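Long-range contact in major capsid protein (Paramecium bursaria Chlorella virus 1, PDB 5TIP), which is a glycosylated double jelly-roll protein whose trimers self-assemble into the large icosahedral capsid of the virus: residues Phe153-Ala166 and Arg215-Glu228. Numbering follows the deposited sequence.
Sequences FFNQTPGLALPLIA and RTRFAQLPHEYLIE
The carbonyl oxygen of Phe218 receives a nearly straight hydrogen bond from His223 NE2 (2.8 Å, 170° at the hydrogen), with that oxygen in the plane of the imidazole ring and the donor tilted 20° from the carbonyl plane, and the CB of Ala166 presses on the same oxygen. That methyl also meets the edge of the imidazole, which the bond holds in its rotation; helix 212-220 is thereby tied to the strand that follows it. Across the interface no direct hydrogen bond forms, and two waters do the polar work: one joins Ala161 O to Tyr225 OH, the other receives a weak bond from Phe153 N and donates to Glu228 O. Most of the remaining contact is apolar. Ile227 CG2 lies over one face of the Phe153 ring, a CH-pi contact 3.8 Å from the centroid, while Phe154 covers the opposite face. Leu160 CD2 touches the edge of the Tyr225 ring, and Pro163 CG comes to 3.5 Å from Tyr225 OH. With CG1 anti to the backbone N (chi1 -174°), Ile165 lays CD1 over the rim of one Arg215 guanidinium face and against Ala219 CB, its CG2 packing on Phe218 CB; Arg215 NE pairs with Asp64. The contact thus joins the two jelly rolls: strand 162-163 pairs antiparallel with strand 65-76 of the first, and strand 223-237 with strand 412-426 of the second.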
ATOM      1  N   PHE A 153      22.332   1.025   6.017  1.00 26.26           N
ATOM      2  CA  PHE A 153      22.196  -0.171   5.189  1.00 26.96           C
ATOM      3  C   PHE A 153      21.750  -1.375   6.010  1.00 29.00           C
ATOM      4  O   PHE A 153      20.940  -2.186   5.544  1.00 30.65           O
ATOM      5  CB  PHE A 153      23.507  -0.468   4.456  1.00 25.85           C
ATOM      6  CG  PHE A 153      24.663  -0.780   5.364  1.00 27.18           C
ATOM      7  CD1 PHE A 153      25.470   0.233   5.851  1.00 26.97           C
ATOM      8  CD2 PHE A 153      24.951  -2.090   5.717  1.00 24.88           C
ATOM      9  CE1 PHE A 153      26.536  -0.053   6.683  1.00 29.38           C
ATOM     10  CE2 PHE A 153      26.015  -2.380   6.550  1.00 24.17           C
ATOM     11  CZ  PHE A 153      26.809  -1.361   7.032  1.00 26.29           C
ATOM     12  N   PHE A 154      22.254  -1.510   7.235  1.00 26.02           N
ATOM     13  CA  PHE A 154      21.879  -2.643   8.069  1.00 26.08           C
ATOM     14  C   PHE A 154      20.584  -2.408   8.835  1.00 28.81           C
ATOM     15  O   PHE A 154      20.142  -3.305   9.561  1.00 29.46           O
ATOM     16  CB  PHE A 154      23.007  -2.990   9.047  1.00 25.88           C
ATOM     17  CG  PHE A 154      23.301  -1.916  10.054  1.00 26.97           C
ATOM     18  CD1 PHE A 154      24.117  -0.846   9.730  1.00 27.31           C
ATOM     19  CD2 PHE A 154      22.781  -1.991  11.335  1.00 25.97           C
ATOM     20  CE1 PHE A 154      24.392   0.137  10.661  1.00 28.19           C
ATOM     21  CE2 PHE A 154      23.054  -1.011  12.270  1.00 26.92           C
ATOM     22  CZ  PHE A 154      23.861   0.053  11.932  1.00 28.57           C
ATOM     23  N   ASN A 155      19.969  -1.235   8.694  1.00 29.37           N
ATOM     24  CA  ASN A 155      18.690  -0.961   9.333  1.00 28.35           C
ATOM     25  C   ASN A 155      17.497  -1.269   8.442  1.00 33.51           C
ATOM     26  O   ASN A 155      16.374  -1.371   8.949  1.00 39.11           O
ATOM     27  CB  ASN A 155      18.604   0.508   9.755  1.00 26.40           C
ATOM     28  CG  ASN A 155      19.728   0.919  10.675  1.00 29.99           C
ATOM     29  OD1 ASN A 155      20.352   1.960  10.476  1.00 30.04           O
ATOM     30  ND2 ASN A 155      19.992   0.109  11.693  1.00 34.52           N
ATOM     31  N   GLN A 156      17.705  -1.416   7.134  1.00 33.89           N
ATOM     32  CA  GLN A 156      16.596  -1.525   6.196  1.00 35.16           C
ATOM     33  C   GLN A 156      16.327  -2.944   5.721  1.00 36.85           C
ATOM     34  O   GLN A 156      15.255  -3.198   5.161  1.00 41.40           O
ATOM     35  CB  GLN A 156      16.849  -0.626   4.982  1.00 35.36           C
ATOM     36  CG  GLN A 156      17.083   0.830   5.344  1.00 34.53           C
ATOM     37  CD  GLN A 156      16.936   1.758   4.159  1.00 39.86           C
ATOM     38  OE1 GLN A 156      15.838   2.215   3.847  1.00 43.26           O
ATOM     39  NE2 GLN A 156      18.047   2.042   3.488  1.00 42.31           N
ATOM     40  N   THR A 157      17.262  -3.874   5.921  1.00 33.57           N
ATOM     41  CA  THR A 157      17.031  -5.250   5.534  1.00 32.34           C
ATOM     42  C   THR A 157      17.885  -6.149   6.418  1.00 31.11           C
ATOM     43  O   THR A 157      19.074  -5.852   6.618  1.00 33.36           O
ATOM     44  CB  THR A 157      17.347  -5.506   4.057  1.00 34.79           C
ATOM     45  OG1 THR A 157      17.372  -6.917   3.805  1.00 35.89           O
ATOM     46  CG2 THR A 157      18.689  -4.893   3.670  1.00 34.48           C
ATOM     47  N   PRO A 158      17.321  -7.227   6.966  1.00 26.91           N
ATOM     48  CA  PRO A 158      18.136  -8.145   7.777  1.00 26.37           C
ATOM     49  C   PRO A 158      19.232  -8.837   6.988  1.00 26.54           C
ATOM     50  O   PRO A 158      20.203  -9.308   7.592  1.00 28.33           O
ATOM     51  CB  PRO A 158      17.105  -9.149   8.314  1.00 26.52           C
ATOM     52  CG  PRO A 158      15.963  -9.071   7.356  1.00 25.00           C
ATOM     53  CD  PRO A 158      15.911  -7.644   6.901  1.00 25.52           C
ATOM     54  N   GLY A 159      19.113  -8.914   5.662  1.00 22.42           N
ATOM     55  CA  GLY A 159      20.152  -9.512   4.843  1.00 22.22           C
ATOM     56  C   GLY A 159      21.469  -8.762   4.857  1.00 24.89           C
ATOM     57  O   GLY A 159      22.477  -9.307   4.393  1.00 27.25           O
ATOM     58  N   LEU A 160      21.483  -7.531   5.363  1.00 26.97           N
ATOM     59  CA  LEU A 160      22.703  -6.746   5.506  1.00 26.23           C
ATOM     60  C   LEU A 160      23.048  -6.489   6.969  1.00 24.72           C
ATOM     61  O   LEU A 160      23.711  -5.501   7.289  1.00 27.05           O
ATOM     62  CB  LEU A 160      22.577  -5.425   4.750  1.00 26.19           C
ATOM     63  CG  LEU A 160      22.470  -5.538   3.229  1.00 24.53           C
ATOM     64  CD1 LEU A 160      22.301  -4.164   2.603  1.00 25.84           C
ATOM     65  CD2 LEU A 160      23.683  -6.255   2.655  1.00 22.39           C
ATOM     66  N   ALA A 161      22.601  -7.371   7.865  1.00 22.61           N
ATOM     67  CA  ALA A 161      22.851  -7.197   9.291  1.00 21.57           C
ATOM     68  C   ALA A 161      24.344  -7.091   9.572  1.00 24.27           C
ATOM     69  O   ALA A 161      25.136  -7.925   9.122  1.00 29.10           O
ATOM     70  CB  ALA A 161      22.248  -8.361  10.077  1.00 18.01           C
ATOM     71  N   LEU A 162      24.723  -6.063  10.319  1.00 22.61           N
ATOM     72  CA  LEU A 162      26.130  -5.806  10.612  1.00 23.38           C
ATOM     73  C   LEU A 162      26.667  -6.833  11.600  1.00 26.45           C
ATOM     74  O   LEU A 162      26.172  -6.907  12.732  1.00 29.00           O
ATOM     75  CB  LEU A 162      26.299  -4.399  11.171  1.00 21.61           C
ATOM     76  CG  LEU A 162      27.746  -3.961  11.393  1.00 23.83           C
ATOM     77  CD1 LEU A 162      28.473  -3.867  10.063  1.00 26.11           C
ATOM     78  CD2 LEU A 162      27.806  -2.637  12.139  1.00 25.50           C
ATOM     79  N   PRO A 163      27.670  -7.636  11.230  1.00 25.68           N
ATOM     80  CA  PRO A 163      28.160  -8.669  12.151  1.00 28.31           C
ATOM     81  C   PRO A 163      29.151  -8.133  13.172  1.00 31.15           C
ATOM     82  O   PRO A 163      30.346  -8.003  12.882  1.00 33.99           O
ATOM     83  CB  PRO A 163      28.816  -9.685  11.209  1.00 27.36           C
ATOM     84  CG  PRO A 163      29.287  -8.864  10.058  1.00 24.99           C
ATOM     85  CD  PRO A 163      28.321  -7.712   9.910  1.00 23.88           C
ATOM     86  N   LEU A 164      28.664  -7.812  14.374  1.00 30.99           N
ATOM     87  CA  LEU A 164      29.563  -7.397  15.446  1.00 33.64           C
ATOM     88  C   LEU A 164      30.511  -8.518  15.842  1.00 35.51           C
ATOM     89  O   LEU A 164      31.647  -8.255  16.251  1.00 42.62           O
ATOM     90  CB  LEU A 164      28.767  -6.934  16.665  1.00 33.85           C
ATOM     91  CG  LEU A 164      27.989  -5.622  16.570  1.00 32.55           C
ATOM     92  CD1 LEU A 164      27.411  -5.266  17.928  1.00 32.47           C
ATOM     93  CD2 LEU A 164      28.884  -4.509  16.065  1.00 32.61           C
ATOM     94  N   ILE A 165      30.066  -9.772  15.732  1.00 30.62           N
ATOM     95  CA  ILE A 165      30.916 -10.897  16.094  1.00 31.04           C
ATOM     96  C   ILE A 165      32.104 -11.020  15.149  1.00 29.11           C
ATOM     97  O   ILE A 165      33.138 -11.583  15.523  1.00 31.32           O
ATOM     98  CB  ILE A 165      30.091 -12.198  16.132  1.00 33.87           C
ATOM     99  CG1 ILE A 165      30.947 -13.356  16.646  1.00 39.15           C
ATOM    100  CG2 ILE A 165      29.510 -12.507  14.758  1.00 32.87           C
ATOM    101  CD1 ILE A 165      30.317 -14.701  16.476  1.00 42.97           C
ATOM    102  N   ALA A 166      31.991 -10.486  13.937  1.00 26.42           N
ATOM    103  CA  ALA A 166      33.081 -10.500  12.974  1.00 26.96           C
ATOM    104  C   ALA A 166      33.926  -9.232  13.024  1.00 27.34           C
ATOM    105  O   ALA A 166      34.792  -9.045  12.166  1.00 30.75           O
ATOM    106  CB  ALA A 166      32.529 -10.702  11.562  1.00 27.47           C
ATOM    107  N   ARG A 215      27.270 -19.077  14.171  1.00 38.75           N
ATOM    108  CA  ARG A 215      28.140 -18.200  14.946  1.00 40.07           C
ATOM    109  C   ARG A 215      29.605 -18.430  14.591  1.00 42.31           C
ATOM    110  O   ARG A 215      30.392 -17.479  14.526  1.00 40.48           O
ATOM    111  CB  ARG A 215      27.909 -18.426  16.440  1.00 41.54           C
ATOM    112  CG  ARG A 215      28.041 -17.179  17.282  1.00 41.97           C
ATOM    113  CD  ARG A 215      27.802 -17.464  18.751  1.00 44.63           C
ATOM    114  NE  ARG A 215      28.046 -16.281  19.571  1.00 48.43           N
ATOM    115  CZ  ARG A 215      29.238 -15.943  20.054  1.00 52.22           C
ATOM    116  NH1 ARG A 215      30.297 -16.700  19.801  1.00 54.52           N
ATOM    117  NH2 ARG A 215      29.374 -14.850  20.792  1.00 52.14           N
ATOM    118  N   THR A 216      29.985 -19.690  14.357  1.00 44.45           N
ATOM    119  CA  THR A 216      31.358 -20.001  13.974  1.00 42.26           C
ATOM    120  C   THR A 216      31.664 -19.501  12.570  1.00 40.09           C
ATOM    121  O   THR A 216      32.782 -19.048  12.300  1.00 41.57           O
ATOM    122  CB  THR A 216      31.599 -21.511  14.075  1.00 43.29           C
ATOM    123  OG1 THR A 216      31.475 -21.927  15.441  1.00 46.35           O
ATOM    124  CG2 THR A 216      32.985 -21.884  13.567  1.00 42.17           C
ATOM    125  N   ARG A 217      30.676 -19.537  11.679  1.00 39.28           N
ATOM    126  CA  ARG A 217      30.905 -19.109  10.306  1.00 41.92           C
ATOM    127  C   ARG A 217      31.107 -17.605  10.212  1.00 40.13           C
ATOM    128  O   ARG A 217      31.973 -17.134   9.466  1.00 42.39           O
ATOM    129  CB  ARG A 217      29.716 -19.513   9.447  1.00 51.42           C
ATOM    130  CG  ARG A 217      29.528 -20.990   9.228  1.00 60.68           C
ATOM    131  CD  ARG A 217      28.302 -21.186   8.357  1.00 67.24           C
ATOM    132  NE  ARG A 217      28.464 -20.518   7.069  1.00 73.53           N
ATOM    133  CZ  ARG A 217      27.889 -19.359   6.757  1.00 79.13           C
ATOM    134  NH1 ARG A 217      27.112 -18.746   7.641  1.00 80.84           N
ATOM    135  NH2 ARG A 217      28.082 -18.821   5.561  1.00 80.84           N
ATOM    136  N   PHE A 218      30.314 -16.833  10.956  1.00 35.83           N
ATOM    137  CA  PHE A 218      30.450 -15.381  10.918  1.00 35.03           C
ATOM    138  C   PHE A 218      31.767 -14.914  11.521  1.00 34.63           C
ATOM    139  O   PHE A 218      32.322 -13.900  11.083  1.00 34.42           O
ATOM    140  CB  PHE A 218      29.271 -14.728  11.635  1.00 33.70           C
ATOM    141  CG  PHE A 218      28.110 -14.437  10.734  1.00 32.23           C
ATOM    142  CD1 PHE A 218      28.024 -13.232  10.057  1.00 36.59           C
ATOM    143  CD2 PHE A 218      27.106 -15.372  10.558  1.00 31.07           C
ATOM    144  CE1 PHE A 218      26.954 -12.965   9.222  1.00 36.69           C
ATOM    145  CE2 PHE A 218      26.034 -15.112   9.727  1.00 33.83           C
ATOM    146  CZ  PHE A 218      25.957 -13.907   9.058  1.00 34.38           C
ATOM    147  N   ALA A 219      32.287 -15.636  12.509  1.00 32.63           N
ATOM    148  CA  ALA A 219      33.506 -15.226  13.190  1.00 34.19           C
ATOM    149  C   ALA A 219      34.768 -15.707  12.495  1.00 37.95           C
ATOM    150  O   ALA A 219      35.861 -15.241  12.838  1.00 43.29           O
ATOM    151  CB  ALA A 219      33.501 -15.735  14.634  1.00 37.84           C
ATOM    152  N   GLN A 220      34.640 -16.617  11.539  1.00 39.78           N
ATOM    153  CA  GLN A 220      35.823 -17.154  10.886  1.00 41.24           C
ATOM    154  C   GLN A 220      35.971 -16.889   9.395  1.00 40.20           C
ATOM    155  O   GLN A 220      37.093 -16.849   8.896  1.00 42.22           O
ATOM    156  CB  GLN A 220      35.942 -18.651  11.175  1.00 48.80           C
ATOM    157  CG  GLN A 220      36.033 -18.953  12.661  1.00 58.32           C
ATOM    158  CD  GLN A 220      36.244 -20.420  12.956  1.00 63.91           C
ATOM    159  OE1 GLN A 220      36.073 -21.274  12.085  1.00 65.74           O
ATOM    160  NE2 GLN A 220      36.619 -20.722  14.193  1.00 64.99           N
ATOM    161  N   LEU A 221      34.874 -16.704   8.671  1.00 40.38           N
ATOM    162  CA  LEU A 221      35.041 -16.472   7.244  1.00 42.46           C
ATOM    163  C   LEU A 221      35.061 -14.982   6.919  1.00 41.48           C
ATOM    164  O   LEU A 221      34.490 -14.169   7.653  1.00 42.67           O
ATOM    165  CB  LEU A 221      33.902 -17.130   6.467  1.00 45.94           C
ATOM    166  CG  LEU A 221      33.569 -18.585   6.790  1.00 49.05           C
ATOM    167  CD1 LEU A 221      32.275 -18.999   6.107  1.00 49.65           C
ATOM    168  CD2 LEU A 221      34.705 -19.480   6.360  1.00 49.72           C
ATOM    169  N   PRO A 222      35.633 -14.635   5.758  1.00 40.68           N
ATOM    170  CA  PRO A 222      35.650 -13.253   5.277  1.00 39.31           C
ATOM    171  C   PRO A 222      34.257 -12.932   4.734  1.00 35.39           C
ATOM    172  O   PRO A 222      33.617 -13.808   4.152  1.00 36.63           O
ATOM    173  CB  PRO A 222      36.666 -13.295   4.137  1.00 40.12           C
ATOM    174  CG  PRO A 222      36.591 -14.694   3.629  1.00 40.46           C
ATOM    175  CD  PRO A 222      36.312 -15.556   4.829  1.00 40.94           C
ATOM    176  N   HIS A 223      33.796 -11.701   4.922  1.00 30.36           N
ATOM    177  CA  HIS A 223      32.474 -11.293   4.480  1.00 29.56           C
ATOM    178  C   HIS A 223      32.583 -10.121   3.517  1.00 30.26           C
ATOM    179  O   HIS A 223      33.466  -9.270   3.644  1.00 33.74           O
ATOM    180  CB  HIS A 223      31.584 -10.909   5.670  1.00 33.54           C
ATOM    181  CG  HIS A 223      31.480 -11.976   6.715  1.00 36.81           C
ATOM    182  ND1 HIS A 223      30.848 -13.180   6.491  1.00 37.40           N
ATOM    183  CD2 HIS A 223      31.929 -12.019   7.991  1.00 37.46           C
ATOM    184  CE1 HIS A 223      30.912 -13.918   7.584  1.00 38.12           C
ATOM    185  NE2 HIS A 223      31.563 -13.237   8.511  1.00 37.14           N
ATOM    186  N   GLU A 224      31.674 -10.093   2.545  1.00 28.87           N
ATOM    187  CA  GLU A 224      31.536  -8.971   1.624  1.00 29.67           C
ATOM    188  C   GLU A 224      30.070  -8.585   1.552  1.00 26.81           C
ATOM    189  O   GLU A 224      29.230  -9.402   1.161  1.00 29.01           O
ATOM    190  CB  GLU A 224      32.070  -9.316   0.230  1.00 37.43           C
ATOM    191  CG  GLU A 224      33.584  -9.291   0.117  1.00 44.59           C
ATOM    192  CD  GLU A 224      34.062  -9.431  -1.315  1.00 48.55           C
ATOM    193  OE1 GLU A 224      33.438 -10.196  -2.082  1.00 50.21           O
ATOM    194  OE2 GLU A 224      35.050  -8.761  -1.679  1.00 49.42           O
ATOM    195  N   TYR A 225      29.764  -7.350   1.935  1.00 25.90           N
ATOM    196  CA  TYR A 225      28.405  -6.830   1.926  1.00 22.40           C
ATOM    197  C   TYR A 225      28.292  -5.730   0.881  1.00 24.58           C
ATOM    198  O   TYR A 225      29.112  -4.805   0.858  1.00 27.10           O
ATOM    199  CB  TYR A 225      28.015  -6.287   3.303  1.00 23.03           C
ATOM    200  CG  TYR A 225      27.877  -7.341   4.379  1.00 25.28           C
ATOM    201  CD1 TYR A 225      28.978  -7.758   5.118  1.00 25.64           C
ATOM    202  CD2 TYR A 225      26.641  -7.901   4.674  1.00 24.14           C
ATOM    203  CE1 TYR A 225      28.853  -8.715   6.107  1.00 24.00           C
ATOM    204  CE2 TYR A 225      26.508  -8.857   5.661  1.00 23.42           C
ATOM    205  CZ  TYR A 225      27.616  -9.260   6.373  1.00 24.07           C
ATOM    206  OH  TYR A 225      27.480 -10.211   7.357  1.00 27.63           O
ATOM    207  N   LEU A 226      27.284  -5.830   0.022  1.00 27.61           N
ATOM    208  CA  LEU A 226      26.976  -4.770  -0.935  1.00 28.45           C
ATOM    209  C   LEU A 226      26.040  -3.797  -0.234  1.00 30.80           C
ATOM    210  O   LEU A 226      24.854  -4.079  -0.052  1.00 35.82           O
ATOM    211  CB  LEU A 226      26.351  -5.340  -2.204  1.00 27.12           C
ATOM    212  CG  LEU A 226      26.053  -4.335  -3.321  1.00 25.27           C
ATOM    213  CD1 LEU A 226      27.328  -3.666  -3.809  1.00 23.98           C
ATOM    214  CD2 LEU A 226      25.317  -5.005  -4.472  1.00 27.73           C
ATOM    215  N   ILE A 227      26.576  -2.651   0.171  1.00 29.57           N
ATOM    216  CA  ILE A 227      25.847  -1.697   0.991  1.00 27.96           C
ATOM    217  C   ILE A 227      25.513  -0.465   0.158  1.00 26.82           C
ATOM    218  O   ILE A 227      25.983  -0.294  -0.967  1.00 28.70           O
ATOM    219  CB  ILE A 227      26.631  -1.308   2.259  1.00 27.31           C
ATOM    220  CG1 ILE A 227      27.792  -0.376   1.905  1.00 27.85           C
ATOM    221  CG2 ILE A 227      27.144  -2.548   2.970  1.00 28.18           C
ATOM    222  CD1 ILE A 227      28.512   0.186   3.110  1.00 28.04           C
ATOM    223  N   GLU A 228      24.690   0.404   0.734  1.00 27.88           N
ATOM    224  CA  GLU A 228      24.323   1.667   0.117  1.00 25.10           C
ATOM    225  C   GLU A 228      24.811   2.813   0.989  1.00 25.22           C
ATOM    226  O   GLU A 228      24.886   2.695   2.216  1.00 26.90           O
ATOM    227  CB  GLU A 228      22.809   1.761  -0.090  1.00 25.63           C
ATOM    228  CG  GLU A 228      22.278   0.731  -1.070  1.00 31.07           C
ATOM    229  CD  GLU A 228      20.787   0.851  -1.308  1.00 36.04           C
ATOM    230  OE1 GLU A 228      20.196   1.866  -0.885  1.00 38.20           O
ATOM    231  OE2 GLU A 228      20.205  -0.077  -1.909  1.00 35.46           O
TER
HETATM  232  O   HOH W   1      24.055   3.221   4.850  1.00 26.87           O
HETATM  233  O   HOH W   2      25.137 -10.355   8.489  1.00 25.44           O